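Local coordinates for protein peroxinectin A (Dictyostelium discoideum, PDB 6ERC) that catalyses the oxidation of phenolic donors by hydrogen peroxide, as a secreted heme peroxidase of the animal peroxidase family that can also oxidise iodide and thiocyanate, at residues A[306-314]-A[322-330]; A[61-72]-A[347-357]. All coordinates share one frame; numbering follows the deposited sequence.

Interaction 1 of 2, residues A[306-314]-A[322-330]; sequences SEVGPFMEY and LQPLPIKFS. With CA (calcium ion), chain G; HEM (protoporphyrin IX containing Fe), chain F.
M312 and L325 face each other as an antiparallel hydrogen-bonded pair in the two-stranded hairpin of strands 311-315 and 321-326. M312 N reaches L325 O at 2.6 Å, and L325 N returns a bond to M312 O. One step toward the open end of the hairpin, I327 N meets P310 O at 2.8 Å in a nearly straight bond (171°). M312 lies on the same face as Y314 and L325. Its chain folds at the sulfur (chi3 -78°), and CE touches I327 CD1 at 3.5 Å, the two side chains crossing at about a right angle. The edge of the Y314 ring rests against L325, Y314 CE1 to L325 CB 3.5 Å, while its OH hydrogen-bonds to A336 O. F311 and P326 share the other face and lean together obliquely. E313 runs alongside P324, E313 OE2 3.6 Å from P324 CG, and its carboxylate is salt-bridged to R321. Helices 70-80 and 342-350 pack against the M312 face at M312 and Y314, through M74 and L344. Before strand 311-315, S306 binds calcium through both OG, at 2.3 Å, and its carbonyl O, and V308 CG2 lies 3.7 Å from heme CAB. E307 OE2 is 3.5 Å from heme CBC with no bond modelled; its approach to methyl CMC is consistent with the glutamate ester to a heme methyl in mammalian relatives. Backbone bonds thus set the register, the apolar M312, Y314, L325 and I327 side packs inward, and the chain so held runs on to calcium-binding S306 and heme-lining V308.

Interaction 2 of 2, residues A[61-72]-A[347-357]; sequences HIGSKEHLTDMF and GLIINEEENID. With CA (calcium ion), chain G.
T69, at the N-cap of helix 70-80, bridges to E352 in the loop after helix 342-350. D70 N donates to N351 O at 3.0 Å, nearly in line with the carbonyl bond, and M71 N reaches L348 O at 2.9 Å from above the carbonyl plane. These carbonyls satisfy N-H groups in the first turn of helix 70-80, while M71 CE packs on L348 and I349. T69 OG1 accepts a weak capping bond from F72 N and is also hydrogen-bonded to V508 O. Just before T69, L68 O accepts from E353 N at 2.8 Å. The E353 side chain lies beside that of L68, pointing the same way; E353 OE1 accepts a hydrogen bond from N73 ND2, and E353 OE2 lies against E307 OE1, a like-charged pair that may share a proton. S64 to H67 form a type I beta turn beside the loop: S64 N donates to E353 O, and H67 ND1 meets E352 OE2 at 3.0 Å with ring and carboxylate turned 46° apart. E354 bends back at chi2 (57°), so that OE2 accepts from two successive backbone amides: I62 N on the syn side at 2.8 Å and G63 N from above the carboxylate plane at 2.7 Å. H61 ND1 adds a weak bond to OE1. Beyond this grip the loop enters the calcium site, where N355 O and D357 OD1 are ligands, completed by S306, Y359 and two waters. N355 ND2 donates to D357 OD2 at 3.3 Å, and N355 OD1 receives K65 N at 2.9 Å in an almost straight bond (172°).

Overall arrangement
From the N terminus, the chain first passes residues 61-72, runs into helix 70-80, and travels through most of the sheets and long helices before reaching 306-314. Interaction 1 then closes a short hairpin loop of seven intervening residues, and helix 342-350 leads on to 347-357, where interaction 2 closes a loop of 274 residues. Interaction 1 is therefore nested within interaction 2. Their centres lie about 12 Å apart, and the two contacts meet at the calcium ion, to which both contribute ligands and whose two waters they share; S306 OG also probably hydrogen-bonds to D357 O. Together they tie the heme-side helix 70-80 to the hairpin and to the loop after helix 342-350.

Interaction 1 of 2, residues A[306-314]-A[322-330]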
# COMPACT_ATOMS: atom_id res chain seq x y z
N SER A 306 -1.08 -10.32 5.00
CA SER A 306 -1.05 -11.28 6.09
C SER A 306 -1.61 -10.69 7.38
O SER A 306 -2.23 -11.41 8.18
CB SER A 306 0.38 -11.77 6.31
OG SER A 306 0.42 -12.82 7.26
N GLU A 307 -1.40 -9.40 7.61
CA GLU A 307 -1.73 -8.77 8.89
C GLU A 307 -3.15 -8.23 8.96
O GLU A 307 -3.59 -7.84 10.05
CB GLU A 307 -0.72 -7.65 9.20
CG GLU A 307 -1.04 -6.31 8.55
CD GLU A 307 0.13 -5.33 8.60
OE1 GLU A 307 0.88 -5.34 9.60
OE2 GLU A 307 0.28 -4.54 7.64
N VAL A 308 -3.88 -8.19 7.85
CA VAL A 308 -5.26 -7.73 7.86
C VAL A 308 -6.11 -8.74 8.63
O VAL A 308 -6.17 -9.92 8.27
CB VAL A 308 -5.78 -7.54 6.43
CG1 VAL A 308 -7.29 -7.27 6.43
CG2 VAL A 308 -5.04 -6.41 5.75
N GLY A 309 -6.79 -8.28 9.68
CA GLY A 309 -7.73 -9.10 10.40
C GLY A 309 -9.04 -9.23 9.65
O GLY A 309 -9.33 -8.51 8.69
N PRO A 310 -9.86 -10.19 10.09
CA PRO A 310 -11.11 -10.46 9.36
C PRO A 310 -12.24 -9.48 9.66
O PRO A 310 -13.16 -9.38 8.84
CB PRO A 310 -11.48 -11.87 9.82
CG PRO A 310 -10.91 -11.98 11.19
CD PRO A 310 -9.66 -11.13 11.20
N PHE A 311 -12.21 -8.78 10.78
CA PHE A 311 -13.33 -7.94 11.18
C PHE A 311 -12.89 -6.50 11.39
O PHE A 311 -11.77 -6.22 11.83
CB PHE A 311 -13.98 -8.46 12.46
CG PHE A 311 -14.75 -9.73 12.27
CD1 PHE A 311 -16.02 -9.71 11.72
CD2 PHE A 311 -14.19 -10.95 12.63
CE1 PHE A 311 -16.73 -10.88 11.54
CE2 PHE A 311 -14.90 -12.12 12.45
CZ PHE A 311 -16.16 -12.09 11.90
N MET A 312 -13.80 -5.59 11.06
CA MET A 312 -13.61 -4.15 11.23
C MET A 312 -14.50 -3.70 12.38
O MET A 312 -15.73 -3.75 12.27
CB MET A 312 -13.95 -3.43 9.93
CG MET A 312 -13.37 -2.05 9.80
SD MET A 312 -13.14 -1.64 8.06
CE MET A 312 -11.64 -2.54 7.72
N GLU A 313 -13.89 -3.28 13.48
CA GLU A 313 -14.62 -2.97 14.70
C GLU A 313 -15.23 -1.57 14.66
O GLU A 313 -14.67 -0.64 14.07
CB GLU A 313 -13.70 -3.08 15.92
CG GLU A 313 -13.26 -4.50 16.25
CD GLU A 313 -14.39 -5.37 16.78
OE1 GLU A 313 -15.37 -4.81 17.31
OE2 GLU A 313 -14.30 -6.61 16.67
N TYR A 314 -16.39 -1.43 15.30
CA TYR A 314 -17.08 -0.16 15.46
C TYR A 314 -17.34 0.08 16.94
O TYR A 314 -17.83 -0.81 17.64
CB TYR A 314 -18.42 -0.14 14.71
CG TYR A 314 -18.31 0.04 13.22
CD1 TYR A 314 -17.88 -0.99 12.40
CD2 TYR A 314 -18.65 1.25 12.62
CE1 TYR A 314 -17.78 -0.83 11.03
CE2 TYR A 314 -18.56 1.42 11.25
CZ TYR A 314 -18.13 0.38 10.46
OH TYR A 314 -18.03 0.54 9.10
N LEU A 322 -19.95 -2.10 18.94
CA LEU A 322 -21.04 -2.32 18.01
C LEU A 322 -20.75 -3.54 17.13
O LEU A 322 -19.65 -4.10 17.15
CB LEU A 322 -21.27 -1.08 17.14
CG LEU A 322 -22.06 0.07 17.78
CD1 LEU A 322 -21.41 0.55 19.07
CD2 LEU A 322 -22.19 1.23 16.80
N GLN A 323 -21.76 -3.94 16.36
CA GLN A 323 -21.64 -5.13 15.52
C GLN A 323 -20.42 -5.00 14.60
O GLN A 323 -20.39 -4.09 13.76
CB GLN A 323 -22.90 -5.33 14.69
CG GLN A 323 -22.86 -6.56 13.80
CD GLN A 323 -24.19 -6.87 13.17
OE1 GLN A 323 -24.88 -5.97 12.67
NE2 GLN A 323 -24.58 -8.14 13.20
N PRO A 324 -19.42 -5.87 14.72
CA PRO A 324 -18.25 -5.76 13.84
C PRO A 324 -18.62 -5.95 12.38
O PRO A 324 -19.49 -6.75 12.03
CB PRO A 324 -17.32 -6.88 14.34
CG PRO A 324 -17.76 -7.15 15.74
CD PRO A 324 -19.24 -6.92 15.74
N LEU A 325 -17.94 -5.21 11.52
CA LEU A 325 -18.14 -5.31 10.08
C LEU A 325 -17.11 -6.27 9.50
O LEU A 325 -15.91 -6.02 9.62
CB LEU A 325 -18.01 -3.95 9.42
CG LEU A 325 -18.15 -3.89 7.89
CD1 LEU A 325 -19.58 -4.19 7.47
CD2 LEU A 325 -17.71 -2.53 7.37
N PRO A 326 -17.52 -7.38 8.87
CA PRO A 326 -16.53 -8.28 8.27
C PRO A 326 -15.90 -7.66 7.03
O PRO A 326 -16.56 -6.98 6.25
CB PRO A 326 -17.33 -9.53 7.93
CG PRO A 326 -18.72 -9.04 7.76
CD PRO A 326 -18.89 -7.91 8.73
N ILE A 327 -14.60 -7.91 6.87
CA ILE A 327 -13.84 -7.32 5.76
C ILE A 327 -14.56 -7.55 4.44
O ILE A 327 -14.73 -6.63 3.63
CB ILE A 327 -12.41 -7.90 5.73
CG1 ILE A 327 -11.59 -7.38 6.91
CG2 ILE A 327 -11.71 -7.58 4.41
CD1 ILE A 327 -11.27 -5.89 6.86
N LYS A 328 -15.01 -8.79 4.20
CA LYS A 328 -15.57 -9.14 2.90
C LYS A 328 -16.78 -8.28 2.55
O LYS A 328 -17.09 -8.10 1.37
CB LYS A 328 -15.92 -10.62 2.85
CG LYS A 328 -16.81 -11.11 3.98
CD LYS A 328 -17.01 -12.62 3.90
CE LYS A 328 -17.86 -13.15 5.06
NZ LYS A 328 -17.15 -13.07 6.37
N PHE A 329 -17.48 -7.75 3.55
CA PHE A 329 -18.62 -6.87 3.29
C PHE A 329 -18.23 -5.40 3.16
O PHE A 329 -19.09 -4.58 2.84
CB PHE A 329 -19.66 -7.00 4.41
CG PHE A 329 -20.31 -8.36 4.50
CD1 PHE A 329 -20.08 -9.33 3.54
CD2 PHE A 329 -21.17 -8.65 5.55
CE1 PHE A 329 -20.69 -10.57 3.64
CE2 PHE A 329 -21.78 -9.88 5.65
CZ PHE A 329 -21.54 -10.85 4.69
N SER A 330 -16.96 -5.06 3.37
CA SER A 330 -16.53 -3.67 3.37
C SER A 330 -15.79 -3.26 2.11
O SER A 330 -15.37 -2.11 2.00
CB SER A 330 -15.64 -3.39 4.59
OG SER A 330 -14.37 -4.01 4.44
CA CA G . -1.25 -13.61 8.69
CHA HEM F . -1.59 -4.35 -3.75
CHB HEM F . -5.88 -5.12 -1.67
CHC HEM F . -3.95 -4.04 2.66
CHD HEM F . 0.39 -3.51 0.59
C1A HEM F . -2.89 -4.71 -3.55
C2A HEM F . -3.78 -5.25 -4.55
C3A HEM F . -4.97 -5.47 -3.98
C4A HEM F . -4.87 -5.07 -2.60
CMA HEM F . -6.23 -6.05 -4.66
CAA HEM F . -3.38 -5.54 -6.01
CBA HEM F . -3.38 -7.05 -6.18
CGA HEM F . -2.49 -7.44 -7.33
O1A HEM F . -1.26 -7.19 -7.25
O2A HEM F . -3.01 -8.00 -8.32
C1B HEM F . -5.73 -4.87 -0.33
C2B HEM F . -6.79 -4.93 0.65
C3B HEM F . -6.26 -4.63 1.85
C4B HEM F . -4.85 -4.38 1.66
CMB HEM F . -8.24 -5.28 0.27
CAB HEM F . -6.95 -4.55 3.23
CBB HEM F . -8.23 -4.87 3.43
C1C HEM F . -2.60 -3.81 2.49
C2C HEM F . -1.65 -3.48 3.53
C3C HEM F . -0.44 -3.33 2.95
C4C HEM F . -0.61 -3.56 1.53
CMC HEM F . -2.07 -3.35 5.01
CAC HEM F . 0.96 -2.98 3.52
CBC HEM F . 1.25 -2.72 4.79
C1D HEM F . 0.23 -3.64 -0.76
C2D HEM F . 1.24 -3.43 -1.77
C3D HEM F . 0.69 -3.68 -2.96
C4D HEM F . -0.69 -4.03 -2.76
CMD HEM F . 2.70 -3.03 -1.47
CAD HEM F . 1.35 -3.57 -4.34
CBD HEM F . 1.35 -2.08 -4.68
CGD HEM F . 1.17 -1.86 -6.17
O1D HEM F . 0.00 -1.84 -6.63
O2D HEM F . 2.18 -1.69 -6.89
NA HEM F . -3.59 -4.60 -2.37
NB HEM F . -4.56 -4.53 0.32
NC HEM F . -1.93 -3.85 1.29
ND HEM F . -0.94 -4.01 -1.40
FE HEM F . -2.74 -4.21 -0.56
O HOH W 1 -3.62 -13.78 8.62
O HOH W 2 -1.71 -14.71 10.71

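Interaction 2 of 2, residues A[61-72]-A[347-357]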
# COMPACT_ATOMS: atom_id res chain seq x y z
N HIS A 61 -7.69 -17.73 14.23
CA HIS A 61 -7.07 -16.46 14.55
C HIS A 61 -5.71 -16.71 15.19
O HIS A 61 -5.58 -17.53 16.10
CB HIS A 61 -7.96 -15.66 15.49
CG HIS A 61 -7.32 -14.40 16.01
ND1 HIS A 61 -7.17 -13.27 15.24
CD2 HIS A 61 -6.81 -14.10 17.22
CE1 HIS A 61 -6.58 -12.33 15.95
NE2 HIS A 61 -6.35 -12.80 17.16
N ILE A 62 -4.69 -16.00 14.70
CA ILE A 62 -3.36 -16.06 15.30
C ILE A 62 -3.19 -14.82 16.17
O ILE A 62 -3.02 -14.92 17.39
CB ILE A 62 -2.25 -16.16 14.24
CG1 ILE A 62 -2.32 -17.50 13.51
CG2 ILE A 62 -0.87 -15.99 14.87
CD1 ILE A 62 -3.34 -17.56 12.39
N GLY A 63 -3.24 -13.64 15.55
CA GLY A 63 -3.08 -12.40 16.28
C GLY A 63 -1.65 -11.91 16.30
O GLY A 63 -0.73 -12.68 16.57
N SER A 64 -1.46 -10.63 16.01
CA SER A 64 -0.12 -10.05 15.91
C SER A 64 0.70 -10.36 17.15
O SER A 64 0.30 -10.05 18.27
CB SER A 64 -0.23 -8.54 15.71
OG SER A 64 1.05 -7.94 15.68
N LYS A 65 1.86 -10.99 16.94
CA LYS A 65 2.78 -11.26 18.05
C LYS A 65 3.40 -9.99 18.59
O LYS A 65 3.82 -9.96 19.75
CB LYS A 65 3.87 -12.24 17.60
CG LYS A 65 3.35 -13.63 17.26
CD LYS A 65 4.46 -14.57 16.81
CE LYS A 65 5.38 -14.97 17.97
NZ LYS A 65 6.33 -16.06 17.59
N GLU A 66 3.48 -8.94 17.77
CA GLU A 66 3.99 -7.65 18.21
C GLU A 66 2.91 -6.77 18.83
O GLU A 66 3.22 -5.68 19.31
CB GLU A 66 4.63 -6.92 17.02
CG GLU A 66 5.91 -7.55 16.50
CD GLU A 66 5.68 -8.87 15.78
OE1 GLU A 66 4.57 -9.08 15.24
OE2 GLU A 66 6.61 -9.71 15.76
N HIS A 67 1.66 -7.23 18.83
CA HIS A 67 0.55 -6.50 19.45
C HIS A 67 0.28 -5.19 18.73
O HIS A 67 0.13 -4.13 19.34
CB HIS A 67 0.81 -6.27 20.94
CG HIS A 67 1.11 -7.52 21.70
ND1 HIS A 67 0.15 -8.46 22.00
CD2 HIS A 67 2.27 -7.99 22.22
CE1 HIS A 67 0.70 -9.45 22.67
NE2 HIS A 67 1.98 -9.19 22.82
N LEU A 68 0.20 -5.26 17.40
CA LEU A 68 -0.08 -4.11 16.57
C LEU A 68 -1.58 -4.00 16.31
O LEU A 68 -2.34 -4.95 16.49
CB LEU A 68 0.69 -4.19 15.26
CG LEU A 68 2.13 -3.68 15.28
CD1 LEU A 68 2.83 -4.01 16.59
CD2 LEU A 68 2.90 -4.25 14.11
N THR A 69 -1.99 -2.81 15.88
CA THR A 69 -3.40 -2.49 15.72
C THR A 69 -3.79 -2.50 14.24
O THR A 69 -2.95 -2.43 13.35
CB THR A 69 -3.71 -1.11 16.31
OG1 THR A 69 -2.95 -0.11 15.63
CG2 THR A 69 -3.36 -1.08 17.79
N ASP A 70 -5.11 -2.59 14.01
CA ASP A 70 -5.62 -2.46 12.65
C ASP A 70 -5.22 -1.12 12.04
O ASP A 70 -4.97 -1.03 10.83
CB ASP A 70 -7.14 -2.61 12.64
CG ASP A 70 -7.59 -4.01 13.02
OD1 ASP A 70 -6.89 -4.99 12.68
OD2 ASP A 70 -8.66 -4.13 13.67
N MET A 71 -5.15 -0.07 12.86
CA MET A 71 -4.74 1.24 12.36
C MET A 71 -3.33 1.20 11.78
O MET A 71 -3.02 1.98 10.86
CB MET A 71 -4.82 2.27 13.49
CG MET A 71 -4.40 3.68 13.09
SD MET A 71 -5.41 4.38 11.76
CE MET A 71 -6.85 4.91 12.67
N PHE A 72 -2.47 0.32 12.29
CA PHE A 72 -1.11 0.23 11.78
C PHE A 72 -1.08 -0.20 10.32
O PHE A 72 -0.35 0.38 9.51
CB PHE A 72 -0.29 -0.74 12.64
CG PHE A 72 1.06 -1.07 12.06
CD1 PHE A 72 2.11 -0.17 12.16
CD2 PHE A 72 1.29 -2.28 11.43
CE1 PHE A 72 3.35 -0.46 11.63
CE2 PHE A 72 2.53 -2.58 10.90
CZ PHE A 72 3.56 -1.68 11.01
N GLY A 347 -12.40 1.69 16.59
CA GLY A 347 -12.09 0.28 16.41
C GLY A 347 -10.68 0.05 15.90
O GLY A 347 -10.00 -0.88 16.35
N LEU A 348 -10.23 0.88 14.97
CA LEU A 348 -8.92 0.66 14.35
C LEU A 348 -7.79 0.77 15.37
O LEU A 348 -6.80 0.03 15.28
CB LEU A 348 -8.70 1.67 13.22
CG LEU A 348 -9.61 1.55 12.00
CD1 LEU A 348 -9.33 2.70 11.05
CD2 LEU A 348 -9.43 0.22 11.29
N ILE A 349 -7.91 1.68 16.34
CA ILE A 349 -6.82 1.92 17.28
C ILE A 349 -6.85 0.98 18.48
O ILE A 349 -5.84 0.86 19.18
CB ILE A 349 -6.81 3.38 17.77
CG1 ILE A 349 -8.06 3.68 18.62
CG2 ILE A 349 -6.71 4.33 16.60
CD1 ILE A 349 -8.03 5.03 19.31
N ILE A 350 -7.98 0.31 18.73
CA ILE A 350 -8.10 -0.56 19.90
C ILE A 350 -7.93 -2.02 19.49
O ILE A 350 -7.43 -2.83 20.27
CB ILE A 350 -9.46 -0.33 20.61
CG1 ILE A 350 -9.43 -0.91 22.03
CG2 ILE A 350 -10.61 -0.95 19.82
CD1 ILE A 350 -8.63 -0.08 23.01
N ASN A 351 -8.35 -2.35 18.28
CA ASN A 351 -8.41 -3.75 17.85
C ASN A 351 -7.05 -4.23 17.35
O ASN A 351 -6.42 -3.57 16.53
CB ASN A 351 -9.47 -3.92 16.76
CG ASN A 351 -9.72 -5.37 16.41
OD1 ASN A 351 -9.53 -6.26 17.24
ND2 ASN A 351 -10.15 -5.61 15.18
N GLU A 352 -6.61 -5.38 17.85
CA GLU A 352 -5.33 -5.94 17.46
C GLU A 352 -5.43 -6.61 16.10
O GLU A 352 -6.42 -7.29 15.79
CB GLU A 352 -4.84 -6.95 18.50
CG GLU A 352 -3.38 -7.33 18.36
CD GLU A 352 -2.98 -8.47 19.29
OE1 GLU A 352 -3.36 -9.63 19.01
OE2 GLU A 352 -2.28 -8.20 20.29
N GLU A 353 -4.40 -6.43 15.27
CA GLU A 353 -4.41 -6.95 13.91
C GLU A 353 -3.92 -8.40 13.90
O GLU A 353 -3.70 -9.03 14.94
CB GLU A 353 -3.56 -6.08 12.99
CG GLU A 353 -2.06 -6.20 13.20
CD GLU A 353 -1.27 -5.51 12.12
OE1 GLU A 353 -1.89 -4.87 11.25
OE2 GLU A 353 -0.02 -5.61 12.13
N GLU A 354 -3.75 -8.94 12.70
CA GLU A 354 -3.31 -10.31 12.49
C GLU A 354 -1.79 -10.37 12.39
O GLU A 354 -1.12 -9.36 12.14
CB GLU A 354 -3.97 -10.87 11.23
CG GLU A 354 -4.09 -12.37 11.16
CD GLU A 354 -4.85 -12.96 12.33
OE1 GLU A 354 -6.04 -12.62 12.48
OE2 GLU A 354 -4.25 -13.75 13.09
N ASN A 355 -1.24 -11.56 12.58
CA ASN A 355 0.21 -11.74 12.55
C ASN A 355 0.72 -11.77 11.11
O ASN A 355 0.01 -12.18 10.19
CB ASN A 355 0.61 -13.02 13.26
CG ASN A 355 2.07 -13.03 13.67
OD1 ASN A 355 2.56 -12.10 14.31
ND2 ASN A 355 2.78 -14.08 13.29
N ILE A 356 1.96 -11.34 10.93
CA ILE A 356 2.60 -11.36 9.62
C ILE A 356 3.30 -12.70 9.48
O ILE A 356 4.34 -12.95 10.09
CB ILE A 356 3.58 -10.20 9.45
CG1 ILE A 356 2.82 -8.87 9.43
CG2 ILE A 356 4.36 -10.35 8.14
CD1 ILE A 356 3.66 -7.67 9.81
N ASP A 357 2.72 -13.57 8.66
CA ASP A 357 3.16 -14.94 8.51
C ASP A 357 2.61 -15.45 7.18
O ASP A 357 2.08 -14.68 6.38
CB ASP A 357 2.71 -15.76 9.71
CG ASP A 357 1.25 -15.54 10.05
OD1 ASP A 357 0.49 -15.15 9.14
OD2 ASP A 357 0.87 -15.73 11.22
CA CA G . -1.25 -13.61 8.69
O HOH W 2 -1.71 -14.71 10.71
O HOH W 1 -3.62 -13.78 8.62